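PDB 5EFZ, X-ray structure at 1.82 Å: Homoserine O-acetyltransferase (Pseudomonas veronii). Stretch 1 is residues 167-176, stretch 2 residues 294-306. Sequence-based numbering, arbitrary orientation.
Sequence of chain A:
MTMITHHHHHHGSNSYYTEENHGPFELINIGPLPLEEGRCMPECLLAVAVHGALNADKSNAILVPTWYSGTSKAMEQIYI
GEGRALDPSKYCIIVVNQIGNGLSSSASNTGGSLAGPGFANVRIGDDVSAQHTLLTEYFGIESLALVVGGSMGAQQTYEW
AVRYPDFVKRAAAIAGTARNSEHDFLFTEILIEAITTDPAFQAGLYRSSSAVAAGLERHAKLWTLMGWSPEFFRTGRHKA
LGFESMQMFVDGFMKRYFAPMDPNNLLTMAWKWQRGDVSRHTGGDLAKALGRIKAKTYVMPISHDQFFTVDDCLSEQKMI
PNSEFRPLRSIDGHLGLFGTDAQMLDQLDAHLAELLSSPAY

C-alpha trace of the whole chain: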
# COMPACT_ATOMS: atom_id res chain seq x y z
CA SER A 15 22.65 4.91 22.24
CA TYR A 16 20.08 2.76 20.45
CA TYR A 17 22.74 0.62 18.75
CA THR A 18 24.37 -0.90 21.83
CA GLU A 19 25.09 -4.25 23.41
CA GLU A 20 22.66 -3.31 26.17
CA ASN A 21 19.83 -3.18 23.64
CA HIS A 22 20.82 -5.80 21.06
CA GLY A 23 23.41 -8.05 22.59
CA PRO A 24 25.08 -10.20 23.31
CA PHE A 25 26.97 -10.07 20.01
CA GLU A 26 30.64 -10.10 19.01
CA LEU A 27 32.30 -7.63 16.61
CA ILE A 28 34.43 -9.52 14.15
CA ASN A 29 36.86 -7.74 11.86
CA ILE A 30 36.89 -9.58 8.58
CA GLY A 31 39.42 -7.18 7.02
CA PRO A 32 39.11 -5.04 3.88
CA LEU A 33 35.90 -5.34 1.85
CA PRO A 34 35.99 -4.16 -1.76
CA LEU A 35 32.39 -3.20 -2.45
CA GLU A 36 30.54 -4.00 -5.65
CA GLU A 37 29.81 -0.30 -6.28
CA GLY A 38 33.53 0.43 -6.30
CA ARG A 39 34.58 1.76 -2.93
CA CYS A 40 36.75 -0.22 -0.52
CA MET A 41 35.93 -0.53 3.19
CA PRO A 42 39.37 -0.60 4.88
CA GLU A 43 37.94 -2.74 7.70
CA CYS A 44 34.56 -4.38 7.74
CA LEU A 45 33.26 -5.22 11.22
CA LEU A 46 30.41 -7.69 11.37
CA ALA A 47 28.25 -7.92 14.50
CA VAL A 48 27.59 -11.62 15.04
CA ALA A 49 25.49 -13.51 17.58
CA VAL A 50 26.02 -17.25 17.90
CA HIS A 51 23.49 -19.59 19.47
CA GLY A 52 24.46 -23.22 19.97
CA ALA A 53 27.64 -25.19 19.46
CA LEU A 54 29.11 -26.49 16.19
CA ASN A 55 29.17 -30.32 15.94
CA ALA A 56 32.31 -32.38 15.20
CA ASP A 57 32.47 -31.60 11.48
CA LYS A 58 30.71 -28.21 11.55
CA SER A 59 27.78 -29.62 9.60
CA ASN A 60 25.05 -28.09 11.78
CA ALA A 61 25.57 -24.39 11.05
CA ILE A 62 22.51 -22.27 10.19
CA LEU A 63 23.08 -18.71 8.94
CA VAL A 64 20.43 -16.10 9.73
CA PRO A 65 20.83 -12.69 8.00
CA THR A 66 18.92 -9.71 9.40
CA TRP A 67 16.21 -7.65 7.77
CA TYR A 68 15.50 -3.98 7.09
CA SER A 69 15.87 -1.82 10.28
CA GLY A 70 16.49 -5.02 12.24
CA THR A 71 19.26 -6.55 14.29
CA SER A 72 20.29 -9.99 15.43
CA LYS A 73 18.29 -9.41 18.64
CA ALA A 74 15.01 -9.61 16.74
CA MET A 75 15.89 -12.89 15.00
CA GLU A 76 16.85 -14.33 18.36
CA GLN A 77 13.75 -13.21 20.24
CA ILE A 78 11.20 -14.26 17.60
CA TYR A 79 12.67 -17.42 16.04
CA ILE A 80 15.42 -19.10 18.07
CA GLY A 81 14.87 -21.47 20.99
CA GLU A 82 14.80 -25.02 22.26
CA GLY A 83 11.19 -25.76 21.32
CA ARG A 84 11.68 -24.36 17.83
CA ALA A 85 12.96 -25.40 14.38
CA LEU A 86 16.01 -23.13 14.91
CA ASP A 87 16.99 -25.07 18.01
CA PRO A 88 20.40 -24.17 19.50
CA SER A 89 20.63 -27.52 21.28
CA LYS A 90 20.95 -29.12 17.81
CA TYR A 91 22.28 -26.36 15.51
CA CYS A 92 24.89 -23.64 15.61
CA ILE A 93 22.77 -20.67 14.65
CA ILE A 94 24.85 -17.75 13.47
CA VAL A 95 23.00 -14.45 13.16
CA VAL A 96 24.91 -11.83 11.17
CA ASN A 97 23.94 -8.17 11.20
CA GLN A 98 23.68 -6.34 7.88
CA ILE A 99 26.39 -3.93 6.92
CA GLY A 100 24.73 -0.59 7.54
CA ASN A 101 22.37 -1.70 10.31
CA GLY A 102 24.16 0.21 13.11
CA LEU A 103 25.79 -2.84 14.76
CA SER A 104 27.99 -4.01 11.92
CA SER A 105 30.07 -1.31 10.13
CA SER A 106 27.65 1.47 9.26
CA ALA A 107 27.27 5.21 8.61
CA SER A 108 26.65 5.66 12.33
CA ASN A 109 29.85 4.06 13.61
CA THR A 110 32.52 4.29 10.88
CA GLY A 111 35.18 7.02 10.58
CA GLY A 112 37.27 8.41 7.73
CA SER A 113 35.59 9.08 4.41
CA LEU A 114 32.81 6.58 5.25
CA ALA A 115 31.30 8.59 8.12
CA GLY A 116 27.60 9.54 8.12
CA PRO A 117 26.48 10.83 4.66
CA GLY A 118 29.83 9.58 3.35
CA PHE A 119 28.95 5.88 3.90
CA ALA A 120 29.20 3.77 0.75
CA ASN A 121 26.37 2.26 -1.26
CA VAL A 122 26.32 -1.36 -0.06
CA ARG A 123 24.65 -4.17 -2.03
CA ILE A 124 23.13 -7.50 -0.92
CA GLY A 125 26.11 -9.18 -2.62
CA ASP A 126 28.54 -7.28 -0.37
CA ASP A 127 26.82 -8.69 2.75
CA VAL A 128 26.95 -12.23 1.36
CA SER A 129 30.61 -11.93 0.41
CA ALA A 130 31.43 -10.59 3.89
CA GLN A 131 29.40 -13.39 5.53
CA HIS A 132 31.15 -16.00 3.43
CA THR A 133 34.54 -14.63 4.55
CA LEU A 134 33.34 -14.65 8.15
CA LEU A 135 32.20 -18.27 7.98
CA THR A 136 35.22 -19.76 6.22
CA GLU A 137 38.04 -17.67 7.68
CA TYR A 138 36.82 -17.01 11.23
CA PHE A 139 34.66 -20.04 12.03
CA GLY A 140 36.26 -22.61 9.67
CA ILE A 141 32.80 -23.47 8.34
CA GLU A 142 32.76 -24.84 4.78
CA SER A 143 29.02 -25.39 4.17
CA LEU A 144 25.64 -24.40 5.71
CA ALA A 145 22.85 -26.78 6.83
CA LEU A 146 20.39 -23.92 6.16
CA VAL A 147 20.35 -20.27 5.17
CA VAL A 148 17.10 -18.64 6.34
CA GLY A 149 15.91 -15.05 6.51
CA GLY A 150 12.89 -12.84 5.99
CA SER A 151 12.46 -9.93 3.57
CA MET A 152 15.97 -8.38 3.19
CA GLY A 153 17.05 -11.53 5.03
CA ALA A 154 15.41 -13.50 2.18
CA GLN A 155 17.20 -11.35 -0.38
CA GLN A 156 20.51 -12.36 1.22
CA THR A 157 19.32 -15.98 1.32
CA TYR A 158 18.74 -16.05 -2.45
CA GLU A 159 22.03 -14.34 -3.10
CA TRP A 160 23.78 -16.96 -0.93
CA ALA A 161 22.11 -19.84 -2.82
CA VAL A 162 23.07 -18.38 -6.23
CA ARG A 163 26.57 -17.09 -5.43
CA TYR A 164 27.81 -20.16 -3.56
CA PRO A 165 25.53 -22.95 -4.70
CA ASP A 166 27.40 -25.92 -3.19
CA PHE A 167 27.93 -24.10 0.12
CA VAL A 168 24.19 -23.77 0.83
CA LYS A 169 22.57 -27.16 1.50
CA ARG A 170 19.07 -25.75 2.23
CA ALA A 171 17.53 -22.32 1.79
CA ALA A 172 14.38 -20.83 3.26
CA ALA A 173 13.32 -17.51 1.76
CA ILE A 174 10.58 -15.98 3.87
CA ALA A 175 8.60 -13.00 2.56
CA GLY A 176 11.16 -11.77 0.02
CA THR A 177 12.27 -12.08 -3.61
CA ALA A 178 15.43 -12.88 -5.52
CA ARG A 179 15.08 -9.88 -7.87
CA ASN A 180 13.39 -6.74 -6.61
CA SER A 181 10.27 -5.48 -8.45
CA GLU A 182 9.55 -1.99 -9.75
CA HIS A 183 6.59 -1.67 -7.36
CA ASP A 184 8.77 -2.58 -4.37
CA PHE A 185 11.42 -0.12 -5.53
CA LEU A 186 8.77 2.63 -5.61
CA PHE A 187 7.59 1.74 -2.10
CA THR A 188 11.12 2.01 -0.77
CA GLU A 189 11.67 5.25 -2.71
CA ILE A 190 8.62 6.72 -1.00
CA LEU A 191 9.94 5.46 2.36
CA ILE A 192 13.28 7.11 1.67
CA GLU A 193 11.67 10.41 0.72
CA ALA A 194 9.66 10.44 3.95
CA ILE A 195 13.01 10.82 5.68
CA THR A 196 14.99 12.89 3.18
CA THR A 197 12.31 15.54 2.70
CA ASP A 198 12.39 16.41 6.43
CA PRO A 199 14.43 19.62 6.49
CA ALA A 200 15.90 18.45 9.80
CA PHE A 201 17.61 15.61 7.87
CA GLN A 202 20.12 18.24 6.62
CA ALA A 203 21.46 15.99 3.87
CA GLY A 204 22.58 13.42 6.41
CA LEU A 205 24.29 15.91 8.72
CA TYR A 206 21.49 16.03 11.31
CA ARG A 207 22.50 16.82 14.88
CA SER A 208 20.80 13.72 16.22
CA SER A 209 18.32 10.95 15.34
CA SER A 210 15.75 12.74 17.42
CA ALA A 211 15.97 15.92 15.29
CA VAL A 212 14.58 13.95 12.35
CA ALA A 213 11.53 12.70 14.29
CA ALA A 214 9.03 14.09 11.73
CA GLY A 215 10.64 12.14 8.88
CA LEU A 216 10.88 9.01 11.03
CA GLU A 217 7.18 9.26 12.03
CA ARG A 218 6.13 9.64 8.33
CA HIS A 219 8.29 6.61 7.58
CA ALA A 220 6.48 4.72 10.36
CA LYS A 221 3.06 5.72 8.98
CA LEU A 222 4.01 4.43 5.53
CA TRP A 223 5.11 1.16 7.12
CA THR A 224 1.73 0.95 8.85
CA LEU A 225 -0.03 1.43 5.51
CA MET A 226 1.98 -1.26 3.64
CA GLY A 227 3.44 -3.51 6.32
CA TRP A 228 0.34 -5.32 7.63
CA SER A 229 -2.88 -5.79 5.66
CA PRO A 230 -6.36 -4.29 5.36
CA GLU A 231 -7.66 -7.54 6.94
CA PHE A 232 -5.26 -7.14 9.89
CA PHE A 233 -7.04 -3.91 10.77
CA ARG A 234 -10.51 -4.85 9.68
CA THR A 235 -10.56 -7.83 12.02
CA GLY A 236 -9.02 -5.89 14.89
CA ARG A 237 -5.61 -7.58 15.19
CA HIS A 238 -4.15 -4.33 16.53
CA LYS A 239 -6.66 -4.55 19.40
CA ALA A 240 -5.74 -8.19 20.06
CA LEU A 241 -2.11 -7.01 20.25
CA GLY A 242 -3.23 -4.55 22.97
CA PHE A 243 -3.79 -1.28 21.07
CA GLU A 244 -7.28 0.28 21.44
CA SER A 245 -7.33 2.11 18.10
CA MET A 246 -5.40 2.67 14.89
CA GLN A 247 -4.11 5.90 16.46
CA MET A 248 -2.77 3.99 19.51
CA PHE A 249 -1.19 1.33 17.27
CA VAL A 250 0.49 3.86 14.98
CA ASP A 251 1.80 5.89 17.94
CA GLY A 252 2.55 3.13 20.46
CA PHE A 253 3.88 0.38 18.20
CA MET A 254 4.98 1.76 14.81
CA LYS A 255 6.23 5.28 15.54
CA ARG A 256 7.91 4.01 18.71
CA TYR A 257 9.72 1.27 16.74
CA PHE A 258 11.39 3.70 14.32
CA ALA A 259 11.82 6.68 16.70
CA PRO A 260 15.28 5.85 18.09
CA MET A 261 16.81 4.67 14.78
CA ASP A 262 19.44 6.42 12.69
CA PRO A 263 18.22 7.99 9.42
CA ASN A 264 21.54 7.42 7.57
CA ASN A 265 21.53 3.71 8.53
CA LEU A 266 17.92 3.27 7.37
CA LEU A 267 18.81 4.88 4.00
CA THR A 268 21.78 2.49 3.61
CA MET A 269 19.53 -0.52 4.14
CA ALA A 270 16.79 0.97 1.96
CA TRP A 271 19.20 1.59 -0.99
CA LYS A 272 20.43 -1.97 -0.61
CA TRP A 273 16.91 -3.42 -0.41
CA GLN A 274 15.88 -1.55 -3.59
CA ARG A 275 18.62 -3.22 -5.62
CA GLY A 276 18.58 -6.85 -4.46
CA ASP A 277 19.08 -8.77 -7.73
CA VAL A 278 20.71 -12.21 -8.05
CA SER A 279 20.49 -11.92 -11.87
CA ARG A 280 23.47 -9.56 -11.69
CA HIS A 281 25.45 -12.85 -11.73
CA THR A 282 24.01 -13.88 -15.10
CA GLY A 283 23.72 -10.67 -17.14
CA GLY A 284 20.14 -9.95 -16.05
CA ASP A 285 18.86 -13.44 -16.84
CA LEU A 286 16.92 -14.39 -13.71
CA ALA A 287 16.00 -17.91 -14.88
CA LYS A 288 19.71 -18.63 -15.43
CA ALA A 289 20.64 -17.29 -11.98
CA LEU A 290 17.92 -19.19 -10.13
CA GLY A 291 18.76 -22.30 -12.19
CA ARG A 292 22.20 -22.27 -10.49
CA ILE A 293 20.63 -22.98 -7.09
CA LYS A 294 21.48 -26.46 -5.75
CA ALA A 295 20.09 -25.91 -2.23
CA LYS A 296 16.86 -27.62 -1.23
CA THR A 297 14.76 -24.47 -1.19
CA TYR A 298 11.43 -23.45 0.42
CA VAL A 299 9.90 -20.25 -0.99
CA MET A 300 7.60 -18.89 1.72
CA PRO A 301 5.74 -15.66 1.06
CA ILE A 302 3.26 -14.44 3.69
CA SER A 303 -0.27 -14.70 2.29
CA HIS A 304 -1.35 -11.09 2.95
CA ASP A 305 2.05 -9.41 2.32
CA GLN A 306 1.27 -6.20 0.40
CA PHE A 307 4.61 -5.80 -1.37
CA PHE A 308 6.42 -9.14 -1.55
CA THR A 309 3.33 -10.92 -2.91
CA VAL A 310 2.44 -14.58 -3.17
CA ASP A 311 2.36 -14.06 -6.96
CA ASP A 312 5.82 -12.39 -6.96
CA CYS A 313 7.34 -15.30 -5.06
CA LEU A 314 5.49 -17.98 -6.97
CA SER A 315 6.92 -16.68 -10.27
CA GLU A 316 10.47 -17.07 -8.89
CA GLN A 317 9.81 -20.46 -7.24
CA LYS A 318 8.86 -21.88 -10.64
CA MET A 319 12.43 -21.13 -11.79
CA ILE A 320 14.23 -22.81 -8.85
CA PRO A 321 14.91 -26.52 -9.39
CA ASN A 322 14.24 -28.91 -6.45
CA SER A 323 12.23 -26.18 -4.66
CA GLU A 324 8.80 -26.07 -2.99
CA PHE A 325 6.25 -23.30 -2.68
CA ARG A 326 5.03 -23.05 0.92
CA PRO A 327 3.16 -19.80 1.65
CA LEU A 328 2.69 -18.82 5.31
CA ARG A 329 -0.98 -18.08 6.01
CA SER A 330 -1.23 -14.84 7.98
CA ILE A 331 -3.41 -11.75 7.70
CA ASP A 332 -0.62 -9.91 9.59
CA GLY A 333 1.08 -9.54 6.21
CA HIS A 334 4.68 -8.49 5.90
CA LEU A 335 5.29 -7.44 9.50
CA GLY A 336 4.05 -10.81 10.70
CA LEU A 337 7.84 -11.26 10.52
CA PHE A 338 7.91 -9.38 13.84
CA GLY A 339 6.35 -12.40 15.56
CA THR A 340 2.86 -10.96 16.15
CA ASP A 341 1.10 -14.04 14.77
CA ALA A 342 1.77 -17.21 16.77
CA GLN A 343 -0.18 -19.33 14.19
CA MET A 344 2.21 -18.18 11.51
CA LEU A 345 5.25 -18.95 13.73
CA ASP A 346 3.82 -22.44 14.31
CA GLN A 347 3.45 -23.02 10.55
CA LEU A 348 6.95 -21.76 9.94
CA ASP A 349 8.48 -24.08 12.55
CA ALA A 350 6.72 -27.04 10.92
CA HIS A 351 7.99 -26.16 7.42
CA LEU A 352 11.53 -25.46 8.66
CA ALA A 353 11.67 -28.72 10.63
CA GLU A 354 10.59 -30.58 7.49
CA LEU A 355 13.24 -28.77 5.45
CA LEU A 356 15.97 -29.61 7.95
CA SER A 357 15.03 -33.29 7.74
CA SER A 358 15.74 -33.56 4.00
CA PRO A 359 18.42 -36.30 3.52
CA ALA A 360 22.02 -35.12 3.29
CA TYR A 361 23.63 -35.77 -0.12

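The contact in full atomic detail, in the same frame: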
# COMPACT_ATOMS: atom_id res chain seq x y z
N PHE A 167 27.75 -24.45 -1.28
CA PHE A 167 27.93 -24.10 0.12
C PHE A 167 26.59 -24.19 0.88
O PHE A 167 26.56 -24.51 2.06
CB PHE A 167 28.50 -22.67 0.19
CG PHE A 167 29.27 -22.36 1.46
CD1 PHE A 167 28.60 -21.93 2.61
CD2 PHE A 167 30.65 -22.42 1.47
CE1 PHE A 167 29.34 -21.58 3.78
CE2 PHE A 167 31.39 -22.09 2.62
CZ PHE A 167 30.73 -21.67 3.77
N VAL A 168 25.49 -23.89 0.19
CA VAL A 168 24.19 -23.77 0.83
C VAL A 168 23.41 -25.07 0.61
O VAL A 168 23.00 -25.37 -0.51
CB VAL A 168 23.41 -22.53 0.27
CG1 VAL A 168 22.04 -22.36 0.96
CG2 VAL A 168 24.28 -21.25 0.42
N LYS A 169 23.24 -25.86 1.67
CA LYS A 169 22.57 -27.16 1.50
C LYS A 169 21.05 -27.00 1.44
O LYS A 169 20.37 -27.82 0.78
CB LYS A 169 22.96 -28.14 2.62
CG LYS A 169 24.47 -28.41 2.72
CD LYS A 169 25.03 -28.81 1.35
CE LYS A 169 26.51 -29.15 1.42
NZ LYS A 169 27.11 -29.53 0.10
N ARG A 170 20.53 -26.00 2.14
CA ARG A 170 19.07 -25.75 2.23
C ARG A 170 18.89 -24.27 2.33
O ARG A 170 19.71 -23.62 2.96
CB ARG A 170 18.45 -26.42 3.46
CG ARG A 170 18.64 -27.93 3.51
CD ARG A 170 18.12 -28.47 4.85
NE ARG A 170 18.41 -29.90 4.97
CZ ARG A 170 19.57 -30.40 5.38
NH1 ARG A 170 20.58 -29.59 5.70
NH2 ARG A 170 19.73 -31.72 5.44
N ALA A 171 17.81 -23.74 1.75
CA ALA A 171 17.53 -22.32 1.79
C ALA A 171 16.05 -22.13 2.08
O ALA A 171 15.19 -22.82 1.53
CB ALA A 171 17.92 -21.64 0.45
N ALA A 172 15.76 -21.20 2.98
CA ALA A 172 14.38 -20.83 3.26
C ALA A 172 14.25 -19.33 3.12
O ALA A 172 14.79 -18.53 3.92
CB ALA A 172 13.95 -21.30 4.67
N ALA A 173 13.51 -18.93 2.08
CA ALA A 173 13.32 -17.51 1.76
C ALA A 173 11.95 -17.08 2.17
O ALA A 173 10.96 -17.40 1.49
CB ALA A 173 13.54 -17.25 0.28
N ILE A 174 11.87 -16.40 3.31
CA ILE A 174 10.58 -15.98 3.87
C ILE A 174 10.26 -14.54 3.48
O ILE A 174 11.08 -13.64 3.73
CB ILE A 174 10.57 -16.08 5.38
CG1 ILE A 174 11.01 -17.49 5.86
CG2 ILE A 174 9.18 -15.75 5.91
CD1 ILE A 174 11.46 -17.50 7.32
N ALA A 175 9.10 -14.33 2.85
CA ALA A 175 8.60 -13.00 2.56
C ALA A 175 9.66 -12.11 1.87
O ALA A 175 9.91 -10.97 2.28
CB ALA A 175 8.09 -12.36 3.85
N GLY A 176 10.24 -12.60 0.78
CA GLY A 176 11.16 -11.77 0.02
C GLY A 176 11.43 -12.38 -1.35
O GLY A 176 11.09 -13.55 -1.60
N LYS A 294 21.47 -25.03 -6.06
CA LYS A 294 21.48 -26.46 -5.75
C LYS A 294 20.82 -26.78 -4.40
O LYS A 294 20.45 -27.94 -4.14
CB LYS A 294 22.93 -26.98 -5.74
CG LYS A 294 23.58 -26.89 -7.12
CD LYS A 294 25.04 -27.31 -7.10
CE LYS A 294 25.20 -28.79 -6.98
NZ LYS A 294 26.64 -29.16 -7.19
N ALA A 295 20.69 -25.77 -3.55
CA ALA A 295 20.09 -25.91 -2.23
C ALA A 295 18.66 -26.42 -2.33
O ALA A 295 17.91 -25.97 -3.18
CB ALA A 295 20.07 -24.56 -1.46
N LYS A 296 18.28 -27.32 -1.42
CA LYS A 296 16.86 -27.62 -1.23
C LYS A 296 16.19 -26.37 -0.71
O LYS A 296 16.51 -25.89 0.39
CB LYS A 296 16.66 -28.79 -0.25
CG LYS A 296 15.19 -29.24 -0.04
CD LYS A 296 14.60 -29.76 -1.34
CE LYS A 296 13.09 -30.08 -1.22
NZ LYS A 296 12.47 -30.47 -2.53
N THR A 297 15.27 -25.81 -1.50
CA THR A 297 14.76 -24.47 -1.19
C THR A 297 13.24 -24.39 -0.97
O THR A 297 12.48 -24.90 -1.79
CB THR A 297 15.13 -23.49 -2.34
OG1 THR A 297 16.54 -23.54 -2.57
CG2 THR A 297 14.71 -22.06 -2.01
N TYR A 298 12.84 -23.79 0.15
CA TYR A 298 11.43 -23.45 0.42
C TYR A 298 11.22 -21.95 0.18
O TYR A 298 11.92 -21.10 0.77
CB TYR A 298 11.03 -23.79 1.87
CG TYR A 298 10.80 -25.25 2.17
CD1 TYR A 298 11.07 -26.23 1.22
CD2 TYR A 298 10.33 -25.65 3.41
CE1 TYR A 298 10.87 -27.59 1.51
CE2 TYR A 298 10.13 -27.01 3.72
CZ TYR A 298 10.40 -27.95 2.77
OH TYR A 298 10.19 -29.27 3.07
N VAL A 299 10.26 -21.63 -0.69
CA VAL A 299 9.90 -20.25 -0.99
C VAL A 299 8.61 -19.98 -0.22
O VAL A 299 7.60 -20.67 -0.44
CB VAL A 299 9.67 -20.03 -2.50
CG1 VAL A 299 9.22 -18.56 -2.79
CG2 VAL A 299 10.93 -20.41 -3.31
N MET A 300 8.68 -19.05 0.72
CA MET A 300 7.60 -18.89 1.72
C MET A 300 7.14 -17.44 1.85
O MET A 300 7.45 -16.76 2.82
CB MET A 300 8.08 -19.44 3.09
CG MET A 300 8.53 -20.94 2.98
SD MET A 300 9.02 -21.61 4.57
CE MET A 300 7.50 -21.62 5.43
N PRO A 301 6.36 -16.98 0.87
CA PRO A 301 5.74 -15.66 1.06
C PRO A 301 4.70 -15.70 2.18
O PRO A 301 4.24 -16.79 2.53
CB PRO A 301 5.05 -15.40 -0.29
CG PRO A 301 4.68 -16.82 -0.79
CD PRO A 301 5.90 -17.65 -0.36
N ILE A 302 4.33 -14.54 2.71
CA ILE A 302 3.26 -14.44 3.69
C ILE A 302 2.02 -14.08 2.89
O ILE A 302 2.09 -13.20 2.03
CB ILE A 302 3.59 -13.40 4.78
CG1 ILE A 302 4.76 -13.96 5.64
CG2 ILE A 302 2.32 -13.02 5.62
CD1 ILE A 302 5.41 -12.95 6.60
N SER A 303 0.91 -14.79 3.15
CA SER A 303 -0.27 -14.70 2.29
C SER A 303 -0.76 -13.27 2.03
O SER A 303 -1.13 -12.93 0.89
CB SER A 303 -1.42 -15.56 2.89
OG SER A 303 -1.79 -15.10 4.18
N HIS A 304 -0.76 -12.43 3.07
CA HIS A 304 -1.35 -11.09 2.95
C HIS A 304 -0.27 -9.99 2.88
O HIS A 304 -0.55 -8.82 3.10
CB HIS A 304 -2.33 -10.82 4.12
CG HIS A 304 -3.61 -11.60 4.03
ND1 HIS A 304 -3.65 -12.99 4.08
CD2 HIS A 304 -4.89 -11.21 3.84
CE1 HIS A 304 -4.89 -13.40 3.97
NE2 HIS A 304 -5.68 -12.33 3.82
N ASP A 305 0.97 -10.38 2.57
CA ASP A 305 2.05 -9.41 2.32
C ASP A 305 1.67 -8.49 1.15
O ASP A 305 1.39 -8.95 0.05
CB ASP A 305 3.38 -10.17 2.04
CG ASP A 305 4.61 -9.28 2.09
OD1 ASP A 305 4.56 -8.10 1.64
OD2 ASP A 305 5.66 -9.76 2.62
N GLN A 306 1.65 -7.18 1.40
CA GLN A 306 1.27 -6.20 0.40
C GLN A 306 2.34 -5.88 -0.64
O GLN A 306 2.01 -5.25 -1.65
CB GLN A 306 0.87 -4.91 1.09
CG GLN A 306 -0.23 -5.11 2.13
CD GLN A 306 -1.50 -5.67 1.53
OE1 GLN A 306 -2.01 -5.13 0.55
NE2 GLN A 306 -2.02 -6.76 2.12

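The two stretches, at least 124 residues apart in sequence wherever they touch, meet as neighbouring parallel β-strands, 170-174 and 296-300, joined by an unbroken backbone hydrogen-bond ladder and flanked by small apolar contacts. The strand directions differ by only 9°, and the pairing runs in register from Arg170 with Lys296 to Ile174 with Met300. As is usual for parallel strands, Ala171 and Ala173 each reach two partners on the other strand, as do Lys296, Tyr298 and Met300 in the opposite direction: Ala171 N donates to Lys296 O (2.9 Å) while Ala171 O accepts from Tyr298 N (2.9 Å), and Ala173 repeats the pattern with Tyr298 O (3.0 Å from Ala173 N) and Met300 N (2.9 Å from Ala173 O). The ladder extends past the first strand at both ends, through Lys296 N to Lys169 O (3.1 Å) and Ala175 N to Met300 O (2.9 Å). Between these rungs, CA-H...O contacts add close packing, as from Thr297 CA to Ala171 O (3.2 Å).

Side-chain contacts supplement the ladder. The methyl of Ala295 points toward the first stretch and packs its CB against Val168 CG1 (3.8 Å) and Ala171 CB (4.1 Å). Beyond the strands, Ala175 CB meets Ile302 CD1 at 3.9 Å; Ile302 opens a type I turn closed by Asp305 N bonding to Ile302 O (3.1 Å).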